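Local structure of proto-oncogene tyrosine-protein kinase receptor Ret (7AMK) at residues Leu1-Arg6 and Val25-Glu30; Tyr37-Ser42 and Val99-Leu104; Asp45-Trp50 and Leu85-Gly90. The protein is a receptor tyrosine kinase whose cadherin-like extracellular domains probably recognise GDNF together with its co-receptor GFR alpha 1, and which phosphorylates tyrosines. The protein carries 4 engineered substitutions. All blocks are in the same frame, centred on the assembly; numbering follows the deposited sequence.

Interaction 1: residues Leu1-Arg6 and Val25-Glu30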
loop_
_atom_site.group_PDB
_atom_site.type_symbol
_atom_site.label_atom_id
_atom_site.label_comp_id
_atom_site.label_asym_id
_atom_site.label_seq_id
_atom_site.Cartn_x
_atom_site.Cartn_y
_atom_site.Cartn_z
ATOM N N LEU A 1 3.193 -45.646 -16.047
ATOM C CA LEU A 1 1.789 -45.959 -16.296
ATOM C C LEU A 1 0.892 -44.913 -15.670
ATOM O O LEU A 1 1.105 -44.501 -14.548
ATOM C CB LEU A 1 1.451 -47.348 -15.751
ATOM C CG LEU A 1 2.340 -48.500 -16.265
ATOM C CD1 LEU A 1 2.081 -49.811 -15.489
ATOM C CD2 LEU A 1 2.244 -48.726 -17.793
ATOM N N TYR A 2 -0.099 -44.436 -16.413
ATOM C CA TYR A 2 -1.153 -43.657 -15.783
ATOM C C TYR A 2 -2.456 -43.976 -16.481
ATOM O O TYR A 2 -2.473 -44.568 -17.560
ATOM C CB TYR A 2 -0.885 -42.144 -15.807
ATOM C CG TYR A 2 -0.908 -41.498 -17.191
ATOM C CD1 TYR A 2 0.210 -41.533 -17.998
ATOM C CD2 TYR A 2 -2.066 -40.866 -17.684
ATOM C CE1 TYR A 2 0.225 -40.946 -19.245
ATOM C CE2 TYR A 2 -2.074 -40.268 -18.948
ATOM C CZ TYR A 2 -0.908 -40.314 -19.731
ATOM O OH TYR A 2 -0.841 -39.743 -21.001
ATOM N N PHE A 3 -3.546 -43.591 -15.836
ATOM C CA PHE A 3 -4.884 -43.913 -16.296
ATOM C C PHE A 3 -5.514 -42.694 -16.945
ATOM O O PHE A 3 -5.616 -41.640 -16.302
ATOM C CB PHE A 3 -5.729 -44.386 -15.121
ATOM C CG PHE A 3 -5.298 -45.707 -14.545
ATOM C CD1 PHE A 3 -5.401 -46.867 -15.282
ATOM C CD2 PHE A 3 -4.838 -45.790 -13.242
ATOM C CE1 PHE A 3 -5.028 -48.084 -14.746
ATOM C CE2 PHE A 3 -4.454 -47.008 -12.692
ATOM C CZ PHE A 3 -4.555 -48.155 -13.440
ATOM N N PRO A 4 -5.909 -42.762 -18.213
ATOM C CA PRO A 4 -6.586 -41.620 -18.836
ATOM C C PRO A 4 -8.031 -41.423 -18.360
ATOM O O PRO A 4 -8.694 -40.478 -18.796
ATOM C CB PRO A 4 -6.542 -41.978 -20.322
ATOM C CG PRO A 4 -6.564 -43.503 -20.322
ATOM C CD PRO A 4 -5.639 -43.845 -19.175
ATOM N N GLN A 5 -8.506 -42.264 -17.448
ATOM C CA GLN A 5 -9.903 -42.322 -17.067
ATOM C C GLN A 5 -9.961 -42.805 -15.620
ATOM O O GLN A 5 -9.386 -43.848 -15.297
ATOM C CB GLN A 5 -10.637 -43.272 -18.024
ATOM C CG GLN A 5 -12.112 -43.375 -17.789
ATOM C CD GLN A 5 -12.831 -44.147 -18.877
ATOM O OE1 GLN A 5 -12.317 -44.324 -19.986
ATOM N NE2 GLN A 5 -14.035 -44.612 -18.561
ATOM N N ARG A 6 -10.626 -42.051 -14.736
ATOM C CA ARG A 6 -10.648 -42.400 -13.310
ATOM C C ARG A 6 -11.753 -43.379 -12.930
ATOM O O ARG A 6 -11.661 -44.012 -11.872
ATOM C CB ARG A 6 -10.819 -41.142 -12.438
ATOM C CG ARG A 6 -9.533 -40.383 -12.128
ATOM N N VAL A 25 -10.027 -52.010 -19.269
ATOM C CA VAL A 25 -9.302 -50.961 -18.547
ATOM C C VAL A 25 -8.047 -50.613 -19.333
ATOM O O VAL A 25 -7.296 -51.511 -19.745
ATOM C CB VAL A 25 -8.917 -51.441 -17.137
ATOM C CG1 VAL A 25 -7.949 -50.478 -16.476
ATOM C CG2 VAL A 25 -10.135 -51.651 -16.281
ATOM N N ILE A 26 -7.789 -49.315 -19.518
ATOM C CA ILE A 26 -6.659 -48.834 -20.309
ATOM C C ILE A 26 -5.583 -48.265 -19.393
ATOM O O ILE A 26 -5.883 -47.489 -18.473
ATOM C CB ILE A 26 -7.085 -47.770 -21.331
ATOM C CG1 ILE A 26 -8.153 -48.327 -22.257
ATOM C CG2 ILE A 26 -5.853 -47.254 -22.113
ATOM C CD1 ILE A 26 -7.613 -49.311 -23.243
ATOM N N SER A 27 -4.329 -48.620 -19.663
ATOM C CA SER A 27 -3.195 -47.984 -19.005
ATOM C C SER A 27 -2.278 -47.417 -20.072
ATOM O O SER A 27 -1.964 -48.101 -21.046
ATOM C CB SER A 27 -2.418 -48.975 -18.127
ATOM O OG SER A 27 -1.412 -48.332 -17.352
ATOM N N MET A 28 -1.859 -46.174 -19.912
ATOM C CA MET A 28 -0.962 -45.577 -20.886
ATOM C C MET A 28 0.483 -45.618 -20.406
ATOM O O MET A 28 0.768 -45.379 -19.227
ATOM C CB MET A 28 -1.402 -44.164 -21.202
ATOM C CG MET A 28 -2.728 -44.231 -21.939
ATOM S SD MET A 28 -2.957 -42.833 -22.952
ATOM C CE MET A 28 -1.739 -43.124 -24.240
ATOM N N ARG A 29 1.380 -45.971 -21.322
ATOM C CA ARG A 29 2.798 -46.069 -21.009
ATOM C C ARG A 29 3.433 -44.690 -20.950
ATOM O O ARG A 29 3.224 -43.848 -21.830
ATOM C CB ARG A 29 3.516 -46.922 -22.052
ATOM C CG ARG A 29 3.006 -48.347 -22.124
ATOM C CD ARG A 29 3.237 -48.936 -23.503
ATOM N NE ARG A 29 3.471 -50.379 -23.497
ATOM C CZ ARG A 29 2.527 -51.306 -23.614
ATOM N NH1 ARG A 29 1.241 -50.986 -23.670
ATOM N NH2 ARG A 29 2.883 -52.589 -23.680
ATOM N N GLU A 30 4.205 -44.461 -19.901
ATOM C CA GLU A 30 4.994 -43.250 -19.808
ATOM C C GLU A 30 6.387 -43.403 -20.406
ATOM O O GLU A 30 7.133 -42.421 -20.456
ATOM C CB GLU A 30 5.066 -42.807 -18.353
ATOM C CG GLU A 30 3.757 -42.161 -17.907
ATOM C CD GLU A 30 3.712 -41.943 -16.427
ATOM O OE1 GLU A 30 3.937 -42.923 -15.695
ATOM O OE2 GLU A 30 3.468 -40.799 -15.991
HETATM O O HOH W 1 -8.030 -45.195 -17.344
#

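Interaction 2: residues Tyr37-Ser42 and Val99-Leu104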
loop_
_atom_site.group_PDB
_atom_site.type_symbol
_atom_site.label_atom_id
_atom_site.label_comp_id
_atom_site.label_asym_id
_atom_site.label_seq_id
_atom_site.Cartn_x
_atom_site.Cartn_y
_atom_site.Cartn_z
ATOM N N TYR A 37 0.683 -54.558 -16.043
ATOM C CA TYR A 37 0.155 -55.782 -15.452
ATOM C C TYR A 37 -1.082 -55.396 -14.673
ATOM O O TYR A 37 -0.984 -54.714 -13.645
ATOM C CB TYR A 37 1.139 -56.456 -14.506
ATOM C CG TYR A 37 2.426 -56.948 -15.107
ATOM C CD1 TYR A 37 3.495 -56.086 -15.293
ATOM C CD2 TYR A 37 2.595 -58.290 -15.423
ATOM C CE1 TYR A 37 4.681 -56.533 -15.798
ATOM C CE2 TYR A 37 3.773 -58.745 -15.933
ATOM C CZ TYR A 37 4.818 -57.861 -16.120
ATOM O OH TYR A 37 6.010 -58.314 -16.629
ATOM N N PHE A 38 -2.226 -55.853 -15.147
ATOM C CA PHE A 38 -3.508 -55.554 -14.537
ATOM C C PHE A 38 -3.871 -56.622 -13.520
ATOM O O PHE A 38 -3.528 -57.792 -13.682
ATOM C CB PHE A 38 -4.596 -55.502 -15.606
ATOM C CG PHE A 38 -4.354 -54.494 -16.684
ATOM C CD1 PHE A 38 -4.842 -53.197 -16.558
ATOM C CD2 PHE A 38 -3.682 -54.848 -17.841
ATOM C CE1 PHE A 38 -4.634 -52.263 -17.562
ATOM C CE2 PHE A 38 -3.485 -53.911 -18.853
ATOM C CZ PHE A 38 -3.970 -52.614 -18.703
ATOM N N PHE A 39 -4.627 -56.223 -12.502
ATOM C CA PHE A 39 -5.105 -57.158 -11.499
ATOM C C PHE A 39 -6.269 -56.544 -10.728
ATOM O O PHE A 39 -6.368 -55.317 -10.594
ATOM C CB PHE A 39 -3.969 -57.555 -10.549
ATOM C CG PHE A 39 -3.163 -56.395 -10.037
ATOM C CD1 PHE A 39 -2.134 -55.844 -10.798
ATOM C CD2 PHE A 39 -3.406 -55.870 -8.776
ATOM C CE1 PHE A 39 -1.371 -54.791 -10.308
ATOM C CE2 PHE A 39 -2.652 -54.809 -8.290
ATOM C CZ PHE A 39 -1.634 -54.265 -9.062
ATOM N N LEU A 40 -7.127 -57.420 -10.195
ATOM C CA LEU A 40 -8.242 -57.009 -9.337
ATOM C C LEU A 40 -7.797 -56.792 -7.898
ATOM O O LEU A 40 -6.964 -57.530 -7.366
ATOM C CB LEU A 40 -9.365 -58.049 -9.353
ATOM C CG LEU A 40 -10.181 -58.069 -10.646
ATOM C CD1 LEU A 40 -11.072 -59.285 -10.729
ATOM C CD2 LEU A 40 -11.003 -56.819 -10.730
ATOM N N CYS A 41 -8.393 -55.792 -7.255
ATOM C CA CYS A 41 -7.971 -55.350 -5.938
ATOM C C CYS A 41 -9.038 -55.458 -4.871
ATOM O O CYS A 41 -8.720 -55.294 -3.685
ATOM C CB CYS A 41 -7.513 -53.892 -5.992
ATOM S SG CYS A 41 -5.867 -53.782 -6.582
ATOM N N SER A 42 -10.283 -55.704 -5.248
ATOM C CA SER A 42 -11.401 -55.708 -4.313
ATOM C C SER A 42 -11.470 -57.000 -3.509
ATOM O O SER A 42 -12.554 -57.448 -3.131
ATOM C CB SER A 42 -12.693 -55.459 -5.086
ATOM O OG SER A 42 -12.451 -54.520 -6.127
ATOM N N VAL A 99 0.156 -56.459 -2.010
ATOM C CA VAL A 99 0.295 -55.183 -1.320
ATOM C C VAL A 99 0.103 -53.986 -2.247
ATOM O O VAL A 99 -0.161 -52.878 -1.762
ATOM C CB VAL A 99 1.671 -55.116 -0.615
ATOM C CG1 VAL A 99 2.756 -54.658 -1.577
ATOM C CG2 VAL A 99 1.613 -54.205 0.613
ATOM N N MET A 100 0.216 -54.168 -3.570
ATOM C CA MET A 100 0.081 -53.025 -4.477
ATOM C C MET A 100 -1.313 -52.414 -4.413
ATOM O O MET A 100 -1.479 -51.215 -4.671
ATOM C CB MET A 100 0.399 -53.434 -5.921
ATOM C CG MET A 100 1.838 -53.860 -6.164
ATOM S SD MET A 100 2.040 -54.691 -7.767
ATOM C CE MET A 100 3.834 -54.762 -7.889
ATOM N N CYS A 101 -2.320 -53.218 -4.071
ATOM C CA CYS A 101 -3.694 -52.719 -4.014
ATOM C C CYS A 101 -3.882 -51.661 -2.934
ATOM O O CYS A 101 -4.786 -50.821 -3.044
ATOM C CB CYS A 101 -4.667 -53.876 -3.779
ATOM S SG CYS A 101 -4.896 -54.982 -5.199
ATOM N N THR A 102 -3.050 -51.688 -1.887
ATOM C CA THR A 102 -3.112 -50.701 -0.813
ATOM C C THR A 102 -2.233 -49.486 -1.076
ATOM O O THR A 102 -2.442 -48.440 -0.451
ATOM C CB THR A 102 -2.689 -51.329 0.521
ATOM O OG1 THR A 102 -3.407 -52.553 0.730
ATOM C CG2 THR A 102 -2.971 -50.383 1.672
ATOM N N ILE A 103 -1.283 -49.597 -2.003
ATOM C CA ILE A 103 -0.210 -48.614 -2.120
ATOM C C ILE A 103 -0.056 -48.041 -3.517
ATOM O O ILE A 103 0.547 -46.963 -3.661
ATOM C CB ILE A 103 1.117 -49.246 -1.655
ATOM C CG1 ILE A 103 1.564 -50.312 -2.652
ATOM C CG2 ILE A 103 0.932 -49.912 -0.322
ATOM N N LEU A 104 -0.548 -48.700 -4.588
ATOM C CA LEU A 104 -0.420 -48.163 -5.937
ATOM C C LEU A 104 -1.704 -47.476 -6.375
ATOM O O LEU A 104 -2.767 -47.653 -5.771
ATOM C CB LEU A 104 -0.062 -49.273 -6.941
ATOM C CG LEU A 104 1.363 -49.863 -6.907
ATOM C CD1 LEU A 104 1.610 -50.845 -8.039
ATOM C CD2 LEU A 104 2.429 -48.782 -6.929
#

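Interaction 3: residues Asp45-Trp50 and Leu85-Gly90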
loop_
_atom_site.group_PDB
_atom_site.type_symbol
_atom_site.label_atom_id
_atom_site.label_comp_id
_atom_site.label_asym_id
_atom_site.label_seq_id
_atom_site.Cartn_x
_atom_site.Cartn_y
_atom_site.Cartn_z
ATOM N N ASP A 45 -13.987 -57.609 -0.769
ATOM C CA ASP A 45 -15.378 -57.916 -1.063
ATOM C C ASP A 45 -15.533 -59.336 -1.602
ATOM O O ASP A 45 -14.630 -59.891 -2.236
ATOM C CB ASP A 45 -15.940 -56.913 -2.078
ATOM C CG ASP A 45 -16.465 -55.647 -1.417
ATOM O OD1 ASP A 45 -17.597 -55.686 -0.882
ATOM O OD2 ASP A 45 -15.739 -54.624 -1.414
ATOM N N ALA A 46 -16.704 -59.920 -1.343
ATOM C CA ALA A 46 -17.013 -61.261 -1.831
ATOM C C ALA A 46 -17.322 -61.268 -3.321
ATOM O O ALA A 46 -16.960 -62.220 -4.029
ATOM C CB ALA A 46 -18.201 -61.841 -1.073
ATOM N N PHE A 47 -17.996 -60.223 -3.814
ATOM C CA PHE A 47 -18.401 -60.215 -5.212
ATOM C C PHE A 47 -17.216 -60.099 -6.150
ATOM O O PHE A 47 -17.372 -60.349 -7.345
ATOM C CB PHE A 47 -19.410 -59.084 -5.489
ATOM C CG PHE A 47 -18.929 -57.707 -5.096
ATOM C CD1 PHE A 47 -17.896 -57.092 -5.776
ATOM C CD2 PHE A 47 -19.544 -57.013 -4.062
ATOM C CE1 PHE A 47 -17.471 -55.832 -5.434
ATOM C CE2 PHE A 47 -19.115 -55.740 -3.713
ATOM C CZ PHE A 47 -18.077 -55.155 -4.405
ATOM N N THR A 48 -16.039 -59.738 -5.645
ATOM C CA THR A 48 -14.914 -59.551 -6.546
ATOM C C THR A 48 -14.537 -60.859 -7.220
ATOM O O THR A 48 -14.067 -60.851 -8.367
ATOM C CB THR A 48 -13.725 -58.948 -5.801
ATOM O OG1 THR A 48 -14.165 -57.806 -5.055
ATOM C CG2 THR A 48 -12.649 -58.505 -6.788
ATOM N N SER A 49 -14.762 -61.990 -6.547
ATOM C CA SER A 49 -14.495 -63.283 -7.172
ATOM C C SER A 49 -15.552 -63.699 -8.190
ATOM O O SER A 49 -15.435 -64.798 -8.741
ATOM C CB SER A 49 -14.347 -64.349 -6.107
ATOM O OG SER A 49 -13.056 -64.244 -5.540
ATOM N N TRP A 50 -16.575 -62.867 -8.433
ATOM C CA TRP A 50 -17.399 -62.998 -9.630
ATOM C C TRP A 50 -16.678 -62.551 -10.899
ATOM O O TRP A 50 -17.238 -62.687 -11.992
ATOM C CB TRP A 50 -18.682 -62.157 -9.519
ATOM C CG TRP A 50 -19.528 -62.403 -8.305
ATOM C CD1 TRP A 50 -19.330 -63.340 -7.340
ATOM C CD2 TRP A 50 -20.709 -61.681 -7.928
ATOM N NE1 TRP A 50 -20.309 -63.249 -6.386
ATOM C CE2 TRP A 50 -21.170 -62.239 -6.721
ATOM C CE3 TRP A 50 -21.425 -60.619 -8.499
ATOM C CZ2 TRP A 50 -22.307 -61.776 -6.070
ATOM C CZ3 TRP A 50 -22.557 -60.160 -7.852
ATOM C CH2 TRP A 50 -22.984 -60.737 -6.648
ATOM N N LEU A 85 -22.022 -52.076 -7.866
ATOM C CA LEU A 85 -20.842 -52.803 -7.416
ATOM C C LEU A 85 -19.639 -51.961 -7.778
ATOM O O LEU A 85 -19.518 -51.521 -8.927
ATOM C CB LEU A 85 -20.722 -54.176 -8.094
ATOM C CG LEU A 85 -21.597 -55.324 -7.605
ATOM C CD1 LEU A 85 -23.049 -54.927 -7.651
ATOM C CD2 LEU A 85 -21.363 -56.582 -8.431
ATOM N N THR A 86 -18.751 -51.747 -6.817
ATOM C CA THR A 86 -17.534 -50.985 -7.053
ATOM C C THR A 86 -16.334 -51.915 -6.939
ATOM O O THR A 86 -16.061 -52.446 -5.861
ATOM C CB THR A 86 -17.423 -49.812 -6.083
ATOM O OG1 THR A 86 -18.554 -48.957 -6.261
ATOM C CG2 THR A 86 -16.178 -49.019 -6.379
ATOM N N LEU A 87 -15.641 -52.123 -8.057
ATOM C CA LEU A 87 -14.405 -52.890 -8.136
ATOM C C LEU A 87 -13.204 -51.960 -8.220
ATOM O O LEU A 87 -13.285 -50.856 -8.759
ATOM C CB LEU A 87 -14.393 -53.799 -9.370
ATOM C CG LEU A 87 -15.374 -54.960 -9.393
ATOM C CD1 LEU A 87 -15.421 -55.570 -10.786
ATOM C CD2 LEU A 87 -14.965 -55.979 -8.345
ATOM N N LYS A 88 -12.081 -52.433 -7.714
ATOM C CA LYS A 88 -10.815 -51.722 -7.792
ATOM C C LYS A 88 -9.873 -52.526 -8.678
ATOM O O LYS A 88 -9.652 -53.724 -8.448
ATOM C CB LYS A 88 -10.209 -51.506 -6.397
ATOM C CG LYS A 88 -10.781 -50.296 -5.667
ATOM C CD LYS A 88 -10.715 -49.067 -6.561
ATOM N N VAL A 89 -9.331 -51.870 -9.692
ATOM C CA VAL A 89 -8.390 -52.480 -10.611
ATOM C C VAL A 89 -7.063 -51.752 -10.463
ATOM O O VAL A 89 -7.012 -50.518 -10.522
ATOM C CB VAL A 89 -8.926 -52.436 -12.053
ATOM C CG1 VAL A 89 -7.864 -52.885 -13.052
ATOM C CG2 VAL A 89 -10.187 -53.318 -12.154
ATOM N N GLY A 90 -6.000 -52.515 -10.222
ATOM C CA GLY A 90 -4.665 -51.966 -10.126
ATOM C C GLY A 90 -3.812 -52.307 -11.331
ATOM O O GLY A 90 -4.086 -53.271 -12.049
#

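Interaction 1: residues Leu1-Arg6 and Val25-Glu30
E30 reaches back along its side chain to the start of the chain at L1 and Y2. E30 CB lies 4.1 Å from L1 N. E30 CG is anti to the carbonyl carbon (chi1 -76°), which sets it at the edge of the Y2 ring, 3.6 Å from Y2 CD1. The chain is extended beyond CG, and E30 CD is 3.8 Å from L1 N. At the tip, E30 OE1 forms a salt bridge with L1 N at 2.8 Å, met on its anti side and 27° out of the carboxylate plane. The carboxylate of E34 also accepts from L1 N, so two acids share this amino group. Next to it, Y2 and M28 form a single antiparallel hydrogen-bonded pair. Its M28 N to Y2 O bond is 2.9 Å and nearly straight. M28 CB sits over one face of the Y2 ring in a CH-pi contact, 4.3 Å from the ring centroid. M28 SD lies obliquely to the same ring, a Met-aromatic contact. An alanine in place of Y2 would probably open a gap beside M28 CB and E30 CG. L1 CB packs against S27 OG at 3.4 Å; this buried hydroxyl has no polar partner in the model. L1, F3 and S27 rest on V91 of strand 83-92. Y2, P4 and M28 face the next cadherin-like domain, touching I140 of strand 139-141 or L149 of strand 147-151.

Interaction 2: residues Tyr37-Ser42 and Val99-Leu104
The F39 ring meets two sulfurs of 99-104. C101 SG is at its edge, in the ring plane, 5.0 Å from the ring centroid. The contact is built round the C41-C101 disulfide of the first cadherin-like domain. It ties the end of edge strand 37-40 to the short, weakly bonded helix 100-103 that follows strand 83-92. M100 SD approaches the F39 ring obliquely, 4.8 Å from its centroid, as a Met-aromatic contact. The M100 side chain crosses F39 at about a right angle, and M100 CB comes within 3.8 Å of F39 CZ. F39 CG stands between the backbone N and the carbonyl carbon (chi1 47°), on the side of its backbone where helix 100-103 lies. P96 and S92 also touch the F39 side chain. No hydrogen bond joins the two segments, so the covalent link and the packing round F39 carry the contact. Within 99-104, M100 O accepts from both I103 N and L104 N. Strand 37-40 is held in its sheet by backbone bonds such as F39 with G90. C41 SG and C101 SG are 2.1 Å apart, and the torsion about their bond is -81°, a left-handed disulfide.

Interaction 3: residues Asp45-Trp50 and Leu85-Gly90
F47, L85 and L87 bury the most surface here, and the F47 ring lies at the centre. F47 CG stands between its backbone N and carbonyl carbon (chi1 55°), on the side of its backbone that faces strand 83-92. L85 CG sits over one face of the F47 ring, and F47 CG is 4.3 Å from L85 CD2. D45 CB, from the same segment as F47, covers the opposite face, 3.6 Å above the ring plane and offset toward the rim. Two groups of 85-90 meet the ring edge, near its plane. One is the backbone oxygen of T86, with F47 CZ 3.7 Å from T86 O. The other is L87 CD2, 3.8 Å from F47 CE1.

L85 also serves a second aromatic. L85 CD2 lies 3.8 Å from W50 CZ3, and the two side chains cross at about a right angle. W50 in turn has F47 CB over the centre of one ring face, 3.7 Å above the plane. F47, W50 and L85 thus pack as one apolar group. L87 runs past F47 and T48 in the opposite direction. L87 CD2 approaches T48 CG2 to 3.8 Å. The T48 hydroxyl is close to that methyl too, but its polar partner is S42 O. No hydrogen bond crosses between the two segments. The contact is mostly apolar packing, with T86 O set against the C-H edge of the F47 ring. The W50 N to F47 O bond, at 2.9 Å, belongs to the 3-10 turn itself.

This turn, in the connection from strand 37-40 to strand 51-53, packs on strand 83-92 of the first cadherin-like domain. L74 also touches F47 and L85, and F51 of strand 51-53 packs on L85 and L87. On the sheet, strand 83-92 runs between its antiparallel neighbours 37-40 and 106-114.

All three interactions lie in the first cadherin-like domain. Interaction 3 uses strand 83-92 directly. In interaction 2, strand 37-40 is its sheet neighbour and helix 100-103 follows it in the chain. From interaction 1, L1, F3 and S27 touch its V91, and V25 touches its V89. The centre of interaction 2 is about 14 Å from that of interaction 1 and about 11 Å from that of interaction 3. V25 and S27 pack on F38 of interaction 2. S42 joins interactions 2 and 3: its O and OG make probable hydrogen bonds with T48 OG1 and K88 N. The Y2 side chain lies about 13 Å from a bound calcium ion. The side chains of L40 and W50 lie about 6 and 7 Å from a bound N-acetylglucosamine.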